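Local structure of CG8862 (Drosophila melanogaster, 3ISM) at residues P16-I19 and G20-M23; L41-R45 and R46-P50; R86-N89 and T90-R93. The protein probably cuts both DNA and RNA as the magnesium-dependent mitochondrial endonuclease G, and is held here in complex with its inhibitor EndoGI. One frame throughout, in Å; residues are numbered along the deposited sequence. Where two conformers were deposited one is given.

Interaction 1 (P16-I19 and G20-M23)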
ATOM      1  N   PRO B  16      -4.318 -30.254   4.489  1.00 43.19           N
ATOM      2  CA  PRO B  16      -5.117 -29.850   3.320  1.00 42.37           C
ATOM      3  C   PRO B  16      -6.614 -29.729   3.634  1.00 41.26           C
ATOM      4  O   PRO B  16      -7.251 -28.752   3.216  1.00 41.10           O
ATOM      5  CB  PRO B  16      -4.870 -30.979   2.310  1.00 42.70           C
ATOM      6  CG  PRO B  16      -3.554 -31.586   2.715  1.00 43.17           C
ATOM      7  CD  PRO B  16      -3.494 -31.452   4.209  1.00 43.28           C
ATOM      8  N   SER B  17      -7.144 -30.705   4.374  1.00 40.21           N
ATOM      9  CA  SER B  17      -8.555 -30.716   4.763  0.50 39.55           C
ATOM     10  C   SER B  17      -8.930 -29.499   5.616  1.00 39.11           C
ATOM     11  O   SER B  17     -10.014 -28.941   5.459  1.00 39.04           O
ATOM     12  CB  SER B  17      -8.920 -32.017   5.493  0.50 39.50           C
ATOM     13  OG  SER B  17      -8.352 -32.079   6.793  0.50 39.00           O
ATOM     14  N   ARG B  18      -8.024 -29.090   6.509  1.00 38.00           N
ATOM     15  CA  ARG B  18      -8.270 -27.959   7.413  1.00 36.55           C
ATOM     16  C   ARG B  18      -8.177 -26.600   6.717  1.00 36.10           C
ATOM     17  O   ARG B  18      -9.005 -25.720   6.963  1.00 35.79           O
ATOM     18  CB  ARG B  18      -7.337 -28.009   8.629  1.00 36.25           C
ATOM     19  CG  ARG B  18      -7.562 -26.903   9.659  1.00 34.52           C
ATOM     20  CD  ARG B  18      -8.690 -27.227  10.636  1.00 31.46           C
ATOM     21  NE  ARG B  18      -9.068 -26.045  11.401  1.00 28.28           N
ATOM     22  CZ  ARG B  18     -10.261 -25.452  11.347  1.00 27.39           C
ATOM     23  NH1 ARG B  18     -11.233 -25.948  10.580  1.00 23.95           N
ATOM     24  NH2 ARG B  18     -10.487 -24.365  12.084  1.00 25.59           N
ATOM     25  N   ILE B  19      -7.180 -26.425   5.852  1.00 35.52           N
ATOM     26  CA  ILE B  19      -7.098 -25.205   5.053  1.00 35.09           C
ATOM     27  C   ILE B  19      -8.391 -25.014   4.249  1.00 34.37           C
ATOM     28  O   ILE B  19      -8.974 -23.931   4.256  1.00 34.36           O
ATOM     29  CB  ILE B  19      -5.878 -25.192   4.105  1.00 35.45           C
ATOM     30  CG1 ILE B  19      -4.595 -25.498   4.866  1.00 36.69           C
ATOM     31  CG2 ILE B  19      -5.735 -23.834   3.415  1.00 35.63           C
ATOM     32  CD1 ILE B  19      -3.453 -25.993   3.958  1.00 40.70           C
ATOM     33  N   GLY B  20      -8.836 -26.078   3.581  1.00 33.21           N
ATOM     34  CA  GLY B  20     -10.089 -26.068   2.838  1.00 32.19           C
ATOM     35  C   GLY B  20     -11.316 -25.846   3.706  1.00 31.48           C
ATOM     36  O   GLY B  20     -12.303 -25.274   3.248  1.00 31.82           O
ATOM     37  N   GLN B  21     -11.267 -26.310   4.953  1.00 30.39           N
ATOM     38  CA  GLN B  21     -12.305 -25.982   5.935  1.00 29.66           C
ATOM     39  C   GLN B  21     -12.297 -24.489   6.297  1.00 29.27           C
ATOM     40  O   GLN B  21     -13.335 -23.816   6.223  1.00 29.42           O
ATOM     41  CB  GLN B  21     -12.149 -26.830   7.193  1.00 29.41           C
ATOM     42  CG  GLN B  21     -12.706 -28.247   7.075  1.00 29.73           C
ATOM     43  CD  GLN B  21     -12.216 -29.148   8.192  1.00 30.02           C
ATOM     44  OE1 GLN B  21     -11.588 -28.682   9.149  1.00 29.99           O
ATOM     45  NE2 GLN B  21     -12.489 -30.446   8.076  1.00 29.63           N
ATOM     46  N   ILE B  22     -11.127 -23.975   6.673  1.00 28.40           N
ATOM     47  CA  ILE B  22     -10.983 -22.567   7.043  1.00 27.62           C
ATOM     48  C   ILE B  22     -11.381 -21.661   5.871  1.00 27.72           C
ATOM     49  O   ILE B  22     -12.160 -20.719   6.061  1.00 27.84           O
ATOM     50  CB  ILE B  22      -9.547 -22.233   7.553  1.00 27.35           C
ATOM     51  CG1 ILE B  22      -9.290 -22.913   8.898  1.00 26.59           C
ATOM     52  CG2 ILE B  22      -9.341 -20.729   7.692  1.00 26.18           C
ATOM     53  CD1 ILE B  22      -7.811 -23.082   9.228  1.00 26.77           C
ATOM     54  N   MET B  23     -10.895 -21.987   4.669  1.00 26.85           N
ATOM     55  CA  MET B  23     -11.121 -21.165   3.473  1.00 26.67           C
ATOM     56  C   MET B  23     -12.325 -21.610   2.650  1.00 26.89           C
ATOM     57  O   MET B  23     -12.342 -21.451   1.429  1.00 27.50           O
ATOM     58  CB  MET B  23      -9.874 -21.147   2.578  1.00 26.62           C
ATOM     59  CG  MET B  23      -8.576 -20.758   3.288  1.00 26.06           C
ATOM     60  SD  MET B  23      -8.652 -19.197   4.212  1.00 25.58           S
ATOM     61  CE  MET B  23      -8.941 -18.011   2.903  1.00 23.80           C
TER

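Interaction 2 (L41-R45 and R46-P50)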
ATOM      1  N   LEU B  41      -2.829 -17.193   6.709  1.00 31.37           N
ATOM      2  CA  LEU B  41      -2.241 -15.859   6.726  1.00 32.27           C
ATOM      3  C   LEU B  41      -1.760 -15.430   5.346  1.00 32.00           C
ATOM      4  O   LEU B  41      -1.032 -16.167   4.697  1.00 32.65           O
ATOM      5  CB  LEU B  41      -1.072 -15.834   7.714  1.00 32.43           C
ATOM      6  CG  LEU B  41      -0.279 -14.528   7.880  1.00 34.70           C
ATOM      7  CD1 LEU B  41      -0.165 -14.224   9.366  1.00 35.74           C
ATOM      8  CD2 LEU B  41       1.095 -14.637   7.283  1.00 36.46           C
ATOM      9  N   SER B  42      -2.153 -14.232   4.915  1.00 31.65           N
ATOM     10  CA  SER B  42      -1.566 -13.604   3.743  1.00 30.91           C
ATOM     11  C   SER B  42      -0.654 -12.498   4.259  1.00 30.39           C
ATOM     12  O   SER B  42      -1.101 -11.633   5.008  1.00 29.44           O
ATOM     13  CB  SER B  42      -2.648 -13.047   2.830  1.00 31.23           C
ATOM     14  OG  SER B  42      -2.141 -12.150   1.848  1.00 33.93           O
ATOM     15  N   TYR B  43       0.634 -12.568   3.904  1.00 29.50           N
ATOM     16  CA  TYR B  43       1.634 -11.658   4.470  1.00 29.60           C
ATOM     17  C   TYR B  43       1.955 -10.519   3.507  1.00 29.73           C
ATOM     18  O   TYR B  43       2.202 -10.752   2.309  1.00 29.26           O
ATOM     19  CB  TYR B  43       2.928 -12.404   4.809  1.00 28.70           C
ATOM     20  CG  TYR B  43       3.900 -11.586   5.632  1.00 28.49           C
ATOM     21  CD1 TYR B  43       3.572 -11.178   6.935  1.00 27.07           C
ATOM     22  CD2 TYR B  43       5.138 -11.200   5.111  1.00 26.47           C
ATOM     23  CE1 TYR B  43       4.472 -10.418   7.701  1.00 26.24           C
ATOM     24  CE2 TYR B  43       6.043 -10.439   5.864  1.00 23.93           C
ATOM     25  CZ  TYR B  43       5.698 -10.061   7.164  1.00 26.92           C
ATOM     26  OH  TYR B  43       6.584  -9.336   7.931  1.00 28.03           O
ATOM     27  N   ASP B  44       1.956  -9.303   4.033  1.00 29.84           N
ATOM     28  CA  ASP B  44       2.292  -8.118   3.241  1.00 31.16           C
ATOM     29  C   ASP B  44       3.779  -7.818   3.457  1.00 31.15           C
ATOM     30  O   ASP B  44       4.151  -7.220   4.468  1.00 31.66           O
ATOM     31  CB  ASP B  44       1.408  -6.944   3.679  1.00 31.52           C
ATOM     32  CG  ASP B  44       1.615  -5.690   2.843  1.00 33.91           C
ATOM     33  OD1 ASP B  44       2.557  -5.659   2.028  1.00 35.16           O
ATOM     34  OD2 ASP B  44       0.814  -4.734   2.993  1.00 34.14           O
ATOM     35  N   ARG B  45       4.618  -8.278   2.525  1.00 30.67           N
ATOM     36  CA  ARG B  45       6.075  -8.110   2.618  1.00 31.05           C
ATOM     37  C   ARG B  45       6.553  -6.652   2.630  1.00 31.37           C
ATOM     38  O   ARG B  45       7.587  -6.351   3.216  1.00 30.82           O
ATOM     39  CB  ARG B  45       6.787  -8.875   1.508  1.00 30.23           C
ATOM     40  CG  ARG B  45       6.720 -10.388   1.693  1.00 29.78           C
ATOM     41  CD  ARG B  45       7.362 -11.118   0.525  1.00 29.42           C
ATOM     42  NE  ARG B  45       6.626 -10.927  -0.724  1.00 31.79           N
ATOM     43  CZ  ARG B  45       7.101 -11.260  -1.929  1.00 31.59           C
ATOM     44  NH1 ARG B  45       8.319 -11.775  -2.052  1.00 31.03           N
ATOM     45  NH2 ARG B  45       6.355 -11.082  -3.010  1.00 30.42           N
ATOM     46  N   ARG B  46       5.797  -5.778   1.974  1.00 31.42           N
ATOM     47  CA  ARG B  46       6.092  -4.363   1.899  1.00 32.26           C
ATOM     48  C   ARG B  46       5.867  -3.679   3.249  1.00 32.64           C
ATOM     49  O   ARG B  46       6.643  -2.808   3.657  1.00 33.29           O
ATOM     50  CB  ARG B  46       5.163  -3.720   0.871  1.00 32.88           C
ATOM     51  CG  ARG B  46       5.456  -2.231   0.660  1.00 34.68           C
ATOM     52  CD  ARG B  46       4.893  -1.726  -0.636  1.00 37.79           C
ATOM     53  NE  ARG B  46       3.432  -1.622  -0.641  1.00 39.69           N
ATOM     54  CZ  ARG B  46       2.743  -0.655  -0.022  1.00 43.90           C
ATOM     55  NH1 ARG B  46       3.351   0.304   0.664  1.00 43.69           N
ATOM     56  NH2 ARG B  46       1.423  -0.638  -0.088  1.00 45.21           N
ATOM     57  N   ASN B  47       4.807  -4.083   3.943  1.00 31.81           N
ATOM     58  CA  ASN B  47       4.407  -3.419   5.177  1.00 31.27           C
ATOM     59  C   ASN B  47       4.864  -4.150   6.425  1.00 30.66           C
ATOM     60  O   ASN B  47       4.826  -3.604   7.526  1.00 31.12           O
ATOM     61  CB  ASN B  47       2.896  -3.179   5.169  1.00 31.17           C
ATOM     62  CG  ASN B  47       2.511  -1.979   4.282  1.00 32.62           C
ATOM     63  OD1 ASN B  47       3.225  -0.978   4.252  1.00 33.81           O
ATOM     64  ND2 ASN B  47       1.372  -2.069   3.592  1.00 32.48           N
ATOM     65  N   ARG B  48       5.342  -5.373   6.227  1.00 30.34           N
ATOM     66  CA  ARG B  48       5.867  -6.224   7.308  1.00 30.33           C
ATOM     67  C   ARG B  48       4.790  -6.609   8.345  1.00 30.06           C
ATOM     68  O   ARG B  48       5.101  -6.770   9.533  1.00 29.66           O
ATOM     69  CB  ARG B  48       7.117  -5.609   7.968  1.00 30.36           C
ATOM     70  CG  ARG B  48       8.439  -5.743   7.174  1.00 31.06           C
ATOM     71  CD  ARG B  48       8.461  -4.864   5.955  1.00 33.15           C
ATOM     72  NE  ARG B  48       9.734  -4.182   5.707  1.00 34.17           N
ATOM     73  CZ  ARG B  48      10.257  -3.999   4.494  1.00 33.03           C
ATOM     74  NH1 ARG B  48       9.645  -4.482   3.421  1.00 29.02           N
ATOM     75  NH2 ARG B  48      11.408  -3.345   4.348  1.00 33.83           N
ATOM     76  N   VAL B  49       3.541  -6.751   7.867  1.00 29.55           N
ATOM     77  CA  VAL B  49       2.369  -7.178   8.659  1.00 29.30           C
ATOM     78  C   VAL B  49       1.472  -8.028   7.736  1.00 30.03           C
ATOM     79  O   VAL B  49       1.730  -8.099   6.544  1.00 28.74           O
ATOM     80  CB  VAL B  49       1.538  -5.958   9.193  1.00 29.07           C
ATOM     81  CG1 VAL B  49       2.397  -5.039  10.044  1.00 29.54           C
ATOM     82  CG2 VAL B  49       0.907  -5.164   8.059  1.00 28.23           C
ATOM     83  N   PRO B  50       0.435  -8.706   8.285  1.00 30.21           N
ATOM     84  CA  PRO B  50      -0.450  -9.397   7.341  1.00 30.28           C
ATOM     85  C   PRO B  50      -1.219  -8.460   6.389  1.00 30.14           C
ATOM     86  O   PRO B  50      -1.484  -7.320   6.735  1.00 30.32           O
ATOM     87  CB  PRO B  50      -1.461 -10.106   8.263  1.00 30.42           C
ATOM     88  CG  PRO B  50      -0.785 -10.213   9.579  1.00 29.90           C
ATOM     89  CD  PRO B  50       0.050  -8.961   9.689  1.00 30.07           C
TER
HETATM   90  O   HOH W   1      -1.111  -4.867   5.138  1.00 19.91           O

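Interaction 3 (R86-N89 and T90-R93)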
ATOM      1  N   ARG B  86      10.947  -9.550   7.193  1.00 29.69           N
ATOM      2  CA  ARG B  86      10.556  -9.970   8.545  1.00 30.70           C
ATOM      3  C   ARG B  86      10.474  -8.815   9.512  1.00 31.16           C
ATOM      4  O   ARG B  86      11.422  -8.038   9.620  1.00 32.48           O
ATOM      5  CB  ARG B  86      11.601 -10.882   9.130  1.00 30.51           C
ATOM      6  CG  ARG B  86      11.429 -12.316   8.835  1.00 31.01           C
ATOM      7  CD  ARG B  86      12.626 -13.072   9.363  1.00 29.17           C
ATOM      8  NE  ARG B  86      13.016 -14.101   8.413  1.00 27.45           N
ATOM      9  CZ  ARG B  86      14.094 -14.860   8.530  1.00 28.55           C
ATOM     10  NH1 ARG B  86      14.900 -14.720   9.572  1.00 26.53           N
ATOM     11  NH2 ARG B  86      14.341 -15.774   7.602  1.00 30.76           N
ATOM     12  N   SER B  87       9.379  -8.716  10.251  1.00 30.61           N
ATOM     13  CA  SER B  87       9.401  -7.886  11.452  1.00 29.89           C
ATOM     14  C   SER B  87      10.158  -8.609  12.573  1.00 29.41           C
ATOM     15  O   SER B  87      10.182  -9.860  12.640  1.00 29.00           O
ATOM     16  CB  SER B  87       7.996  -7.490  11.904  1.00 29.60           C
ATOM     17  OG  SER B  87       7.171  -8.633  12.071  1.00 31.07           O
ATOM     18  N   GLN B  88      10.791  -7.809  13.431  1.00 28.76           N
ATOM     19  CA  GLN B  88      11.562  -8.306  14.551  1.00 28.84           C
ATOM     20  C   GLN B  88      11.099  -7.635  15.835  1.00 28.69           C
ATOM     21  O   GLN B  88      10.551  -6.530  15.808  1.00 28.58           O
ATOM     22  CB  GLN B  88      13.056  -8.042  14.319  1.00 28.99           C
ATOM     23  CG  GLN B  88      13.634  -8.728  13.061  1.00 29.45           C
ATOM     24  CD  GLN B  88      13.882 -10.233  13.262  1.00 30.77           C
ATOM     25  OE1 GLN B  88      13.925 -10.726  14.393  1.00 28.24           O
ATOM     26  NE2 GLN B  88      14.058 -10.959  12.157  1.00 30.51           N
ATOM     27  N   ASN B  89      11.319  -8.298  16.963  1.00 28.90           N
ATOM     28  CA  ASN B  89      11.058  -7.685  18.272  1.00 29.01           C
ATOM     29  C   ASN B  89      11.723  -6.310  18.427  1.00 29.12           C
ATOM     30  O   ASN B  89      11.107  -5.398  18.980  1.00 28.91           O
ATOM     31  CB  ASN B  89      11.440  -8.627  19.426  1.00 28.29           C
ATOM     32  CG  ASN B  89      10.413  -9.728  19.637  1.00 28.13           C
ATOM     33  OD1 ASN B  89       9.209  -9.516  19.472  1.00 26.31           O
ATOM     34  ND2 ASN B  89      10.884 -10.915  19.997  1.00 25.70           N
ATOM     35  N   THR B  90      12.934  -6.152  17.882  1.00 29.40           N
ATOM     36  CA  THR B  90      13.621  -4.845  17.861  1.00 30.13           C
ATOM     37  C   THR B  90      12.797  -3.707  17.250  1.00 30.24           C
ATOM     38  O   THR B  90      12.901  -2.564  17.693  1.00 31.24           O
ATOM     39  CB  THR B  90      15.007  -4.887  17.152  1.00 30.18           C
ATOM     40  OG1 THR B  90      14.869  -5.389  15.811  1.00 31.60           O
ATOM     41  CG2 THR B  90      15.988  -5.737  17.920  1.00 30.33           C
ATOM     42  N   ASP B  91      11.965  -4.018  16.258  1.00 30.28           N
ATOM     43  CA  ASP B  91      11.122  -3.011  15.597  1.00 29.89           C
ATOM     44  C   ASP B  91      10.031  -2.426  16.495  1.00 29.78           C
ATOM     45  O   ASP B  91       9.673  -1.254  16.363  1.00 29.01           O
ATOM     46  CB  ASP B  91      10.458  -3.604  14.355  1.00 29.92           C
ATOM     47  CG  ASP B  91      11.465  -4.008  13.278  1.00 29.94           C
ATOM     48  OD1 ASP B  91      12.333  -3.179  12.939  1.00 29.02           O
ATOM     49  OD2 ASP B  91      11.357  -5.147  12.759  1.00 29.03           O
ATOM     50  N   TYR B  92       9.510  -3.264  17.388  1.00 29.63           N
ATOM     51  CA  TYR B  92       8.374  -2.938  18.259  1.00 29.60           C
ATOM     52  C   TYR B  92       8.805  -2.380  19.606  1.00 30.12           C
ATOM     53  O   TYR B  92       8.020  -1.679  20.260  1.00 29.97           O
ATOM     54  CB  TYR B  92       7.557  -4.200  18.541  1.00 28.56           C
ATOM     55  CG  TYR B  92       6.664  -4.620  17.412  1.00 28.16           C
ATOM     56  CD1 TYR B  92       7.123  -5.485  16.420  1.00 27.38           C
ATOM     57  CD2 TYR B  92       5.361  -4.145  17.323  1.00 25.61           C
ATOM     58  CE1 TYR B  92       6.291  -5.878  15.364  1.00 26.91           C
ATOM     59  CE2 TYR B  92       4.527  -4.536  16.278  1.00 28.58           C
ATOM     60  CZ  TYR B  92       5.003  -5.397  15.304  1.00 27.58           C
ATOM     61  OH  TYR B  92       4.180  -5.777  14.276  1.00 28.88           O
ATOM     62  N   ARG B  93      10.021  -2.734  20.035  1.00 31.05           N
ATOM     63  CA  ARG B  93      10.529  -2.334  21.350  1.00 32.46           C
ATOM     64  C   ARG B  93      10.574  -0.827  21.469  1.00 32.97           C
ATOM     65  O   ARG B  93      11.219  -0.153  20.661  1.00 33.06           O
ATOM     66  CB  ARG B  93      11.926  -2.902  21.620  1.00 32.92           C
ATOM     67  CG  ARG B  93      12.400  -2.680  23.066  1.00 34.39           C
ATOM     68  CD  ARG B  93      13.914  -2.704  23.173  1.00 38.61           C
ATOM     69  NE  ARG B  93      14.392  -2.311  24.502  1.00 42.06           N
ATOM     70  CZ  ARG B  93      14.994  -1.152  24.778  1.00 44.31           C
ATOM     71  NH1 ARG B  93      15.206  -0.259  23.813  1.00 45.43           N
ATOM     72  NH2 ARG B  93      15.399  -0.885  26.018  1.00 45.17           N
TER
HETATM   73  O   HOH W   2       4.711  -7.318  12.147  1.00 17.18           O

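Interaction 1 (P16-I19 and G20-M23)
With CG of Arg18 swung to the far side of CB from the backbone N (chi1 -177°) and the chain bent at the next bond (chi2 83°), the guanidinium runs along the helix toward its C-terminal end, where it meets Gln21 and Ile22. NH1 of Arg18 donates to OE1 of Gln21 at 3.1 Å. The donor lies in the carbonyl plane on a lone pair, and the oxygen sits at the guanidinium edge, although the two flat groups are turned 56° apart. Ile22 comes from another side: its CG1 lies over the centre of one guanidinium face, 3.7 Å from CZ, and its chain crosses that of Arg18 at about a right angle. The stem of Gln21 stays close to the preceding turn, its CG 3.2 Å from Ser17 O. One turn on, Met23 places CG 4.2 Å from CG2 of Ile19. Backbone bonds carry these pairs: Gly20 N to Pro16 O, Gln21 N to Ser17 O, Ile22 N to Arg18 O at 2.8 Å, and Met23 N to Ile19 O, also 2.8 Å. Met23 is the first residue to depart from helical backbone angles. The charge of Arg18 has its main partner in Asp38, by a salt bridge from NE, and NH1 also bonds His56 ND1. With an alanine here, Asp38 would probably lose this charged partner and Gln21 OE1 this donor, and one side of Ile22 would be uncovered. Side-chain contacts at spacings of three and four are those of a short amphipathic alpha-helix: Ser17 and Gln21 on the exposed side, Ile22 and Met23 lying against strands 40-44 and 49-57.

Interaction 2 (L41-R45 and R46-P50)
Asp44 O gathers three backbone N-H groups from the far side of the turn, all weak bonds: Arg48 N at 2.8 Å, Asn47 N at 3.2 Å and Val49 N at 3.5 Å. Arg48 and Val49 thus both face Asp44 and form a G1 beta bulge, with Arg48 in the left-handed helical region. The return bond, Asp44 N to Val49 O at 2.8 Å, completes the antiparallel hydrogen-bonded pair. The Asp44 side chain binds the same loop. Because CG stands opposite the backbone N (chi1 -176°), the carboxylate extends over the turn, where OD1 takes weak bonds from Arg46 N and Asn47 N. Its other oxygen, OD2, receives ND2 of Asn47 at 2.8 Å, from 40° above the carboxylate plane, and a water that also donates to Pro50 O. Acid and amide planes are 67° apart. Arg48 bends back so that NH1 meets Arg45 O at 2.8 Å, nearly in the guanidinium plane and at its edge; its NE goes on to Asn182 O. Arg45 NH2 and Arg48 NH2 hydrogen-bond Pro28 O and Arg233 O of the second subunit, respectively. Tyr43 and Pro50 form the non-hydrogen-bonded pair and their side chains diverge. The Tyr43 ring lies obliquely beside the returning strand, its OH 3.3 Å from Arg48 CA and hydrogen-bonded to Phe85 O. Farther from the turn along strand 40-44, CD1 of Leu41 rests 4.1 Å from CG of Pro50. The turn joins strands 40-44 and 49-57 of the large mixed sheet, with Val49 packed on Val184 of strand 184-185 and Arg46 on Tyr176 of strand 172-179.

Interaction 3 (R86-N89 and T90-R93)
Gln88 and Asp91 meet at a local contact, where the loop before the short, weakly bonded helix 89-92 turns into its first residues. With CG of Asp91 opposite the carbonyl carbon and beside the backbone N (chi1 -64°), the carboxylate reaches back to Gln88, and its OD2 accepts Gln88 N at 2.8 Å on the anti side, 23° out of the carboxylate plane; Asn182 ND2 is a second donor to this oxygen. In return, Asp91 N bonds Gln88 O at 2.9 Å from above the carbonyl plane, so backbone and side chain of one aspartate grip both backbone polar groups of Gln88, its N-H and its C=O. Asn89 O accepts two N-H groups, Tyr92 N and Arg93 N, each at 3.1 Å; the first approaches from above the carbonyl plane and the second lies nearly in line with the C=O bond. The Tyr92 ring turns its edge to the loop, with CD1 3.6 Å from Gln88 O. A water joins Tyr92 OH to Ser87 OG. Asn89 OD1 accepts a hydrogen bond from Arg99 NH1, and Phe286 of the CG4930 chain packs on Asn89 and Tyr92. This places the turn beside the Asp-Arg-Gly-His motif of non-specific endonucleases: the Tyr92 side chain is about 10 Å from that of His101, the predicted proton acceptor.

How the interactions relate
The three contacts follow one another along the chain. Interaction 1 lies on helix 16-22, which packs against strands 40-44 and 49-57; interaction 2 is the turn of the hairpin these strands make. Their centres are about 21 Å apart and their nearest atoms about 7 Å, so helix and turn use the same two strands without touching each other. Interactions 2 and 3, with centres about 14 Å apart, do touch: Tyr43 OH lies 3.7 Å from Ser87 N. Interaction 1 is about 30 Å from interaction 3, centre to centre. The series thus runs from a helix far from the predicted catalytic histidine, through a turn at the subunit contact, to a loop near that histidine, against which the CG4930 chain packs.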